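Local coordinates for ASCH domain-containing protein (Pyrococcus horikoshii, PDB 2Z0T) that is of unknown function but, as an ASCH domain of the PUA clan, probably binds RNA, at residues K61-K66 against V100-I105. Numbering follows the deposited sequence.
Sequences KEMLEK and VVAIEI
Lys66 N donates to Glu62 O at 3.0 Å, closing the helical turn from which Met63 reaches across to Val100 and Ala102. The arrangement belongs to the ASCH domain, a PUA-clan fold in which helices pack against a mixed sheet; here helix 60-67 leans on strand 100-107, which runs antiparallel between strands 47-57 and 22-26. Met63 and Ala102 mark the nearest approach of the two backbones, their CA atoms 6.8 Å apart. No hydrogen bond crosses between the segments, and the junction is apolar and buried, with one methionine serving two strand residues.

Ala102 meets the middle of that side chain: its CB methyl lies 3.8 Å from Met63 CG. This is made possible by the extended first torsion of Met63, whose CG stands anti to the backbone N (chi1 -177°) and is thereby carried out to the strand. Beyond CG the chain bends at both chi2 and chi3, bringing the terminal methyl back toward Val100, where Met63 CE rests 4.1 Å from Val100 CG1. The same valine methyl also lies 4.1 Å from Met63 CB, and is thus embraced by both ends of the hooked chain, while the two side chains run nearly perpendicular. Tyr57 of the neighbouring strand and Tyr86 of helix 79-87 also touch Met63, and Phe60 touches Val100, extending this small apolar layer between sheet and helices.

Glu62 N, near the start of the helix, is hydrogen-bonded to Ser59 OG. On the exposed side of the helix, Lys61 and Glu65, one turn apart, form a salt bridge, with Lys61 NZ 3.2 Å from Glu65 OE2 and approaching from above the carboxylate plane, 38° out of it.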
# COMPACT_ATOMS: atom_id res chain seq x y z
N LYS A 61 -10.60 -0.75 5.86
CA LYS A 61 -11.64 0.27 5.89
C LYS A 61 -11.13 1.54 6.59
O LYS A 61 -11.22 2.63 6.04
CB LYS A 61 -12.88 -0.27 6.62
CG LYS A 61 -14.01 0.74 6.79
CD LYS A 61 -15.21 0.07 7.46
CE LYS A 61 -16.33 1.06 7.74
NZ LYS A 61 -15.95 2.07 8.78
N GLU A 62 -10.59 1.37 7.79
CA GLU A 62 -10.07 2.51 8.55
C GLU A 62 -8.88 3.17 7.86
O GLU A 62 -8.77 4.40 7.85
CB GLU A 62 -9.67 2.07 9.96
CG GLU A 62 -10.87 1.72 10.82
CD GLU A 62 -10.49 1.37 12.24
OE1 GLU A 62 -9.88 2.23 12.92
OE2 GLU A 62 -10.81 0.25 12.69
N MET A 63 -8.00 2.36 7.28
CA MET A 63 -6.85 2.90 6.57
C MET A 63 -7.32 3.77 5.41
O MET A 63 -6.84 4.89 5.23
CB MET A 63 -5.97 1.75 6.05
CG MET A 63 -4.69 2.18 5.35
SD MET A 63 -4.92 2.49 3.58
CE MET A 63 -5.10 0.80 3.00
N LEU A 64 -8.28 3.28 4.63
CA LEU A 64 -8.80 4.04 3.50
C LEU A 64 -9.49 5.34 3.91
O LEU A 64 -9.32 6.37 3.25
CB LEU A 64 -9.76 3.17 2.67
CG LEU A 64 -9.11 2.01 1.92
CD1 LEU A 64 -10.18 1.18 1.22
CD2 LEU A 64 -8.11 2.54 0.90
N GLU A 65 -10.26 5.30 4.99
CA GLU A 65 -10.96 6.49 5.46
C GLU A 65 -10.00 7.58 5.92
O GLU A 65 -10.22 8.77 5.67
CB GLU A 65 -11.93 6.12 6.59
CG GLU A 65 -12.86 4.97 6.22
CD GLU A 65 -13.90 4.67 7.28
OE1 GLU A 65 -13.53 4.55 8.47
OE2 GLU A 65 -15.09 4.52 6.92
N LYS A 66 -8.92 7.17 6.59
CA LYS A 66 -7.93 8.10 7.11
C LYS A 66 -6.97 8.62 6.03
O LYS A 66 -6.64 9.81 5.99
CB LYS A 66 -7.13 7.42 8.22
CG LYS A 66 -6.13 8.32 8.95
CD LYS A 66 -6.83 9.40 9.75
CE LYS A 66 -5.84 10.14 10.64
NZ LYS A 66 -5.28 9.25 11.69
N VAL A 100 -3.38 -3.49 9.29
CA VAL A 100 -3.08 -2.98 7.95
C VAL A 100 -2.12 -1.80 8.00
O VAL A 100 -2.22 -0.96 8.89
CB VAL A 100 -4.38 -2.54 7.25
CG1 VAL A 100 -4.07 -1.93 5.89
CG2 VAL A 100 -5.31 -3.74 7.09
N VAL A 101 -1.20 -1.74 7.04
CA VAL A 101 -0.24 -0.65 7.03
C VAL A 101 -0.34 0.22 5.77
O VAL A 101 -0.52 -0.29 4.66
CB VAL A 101 1.21 -1.18 7.17
CG1 VAL A 101 1.54 -2.12 6.03
CG2 VAL A 101 2.19 -0.01 7.22
N ALA A 102 -0.27 1.53 5.97
CA ALA A 102 -0.30 2.48 4.87
C ALA A 102 1.15 2.95 4.72
O ALA A 102 1.70 3.59 5.61
CB ALA A 102 -1.20 3.67 5.21
N ILE A 103 1.76 2.60 3.60
CA ILE A 103 3.15 2.98 3.34
C ILE A 103 3.16 4.22 2.45
O ILE A 103 2.76 4.15 1.29
CB ILE A 103 3.92 1.84 2.64
CG1 ILE A 103 3.74 0.54 3.43
CG2 ILE A 103 5.39 2.19 2.51
CD1 ILE A 103 4.32 -0.68 2.74
N GLU A 104 3.60 5.35 2.99
CA GLU A 104 3.66 6.59 2.22
C GLU A 104 4.88 6.47 1.31
O GLU A 104 6.00 6.30 1.79
CB GLU A 104 3.82 7.80 3.14
CG GLU A 104 3.63 9.14 2.43
CD GLU A 104 3.90 10.32 3.34
OE1 GLU A 104 3.56 10.23 4.54
OE2 GLU A 104 4.44 11.34 2.86
N ILE A 105 4.65 6.55 0.00
CA ILE A 105 5.73 6.38 -0.96
C ILE A 105 5.93 7.51 -1.96
O ILE A 105 5.01 8.28 -2.26
CB ILE A 105 5.52 5.07 -1.75
CG1 ILE A 105 4.14 5.08 -2.42
CG2 ILE A 105 5.63 3.88 -0.81
CD1 ILE A 105 3.85 3.87 -3.27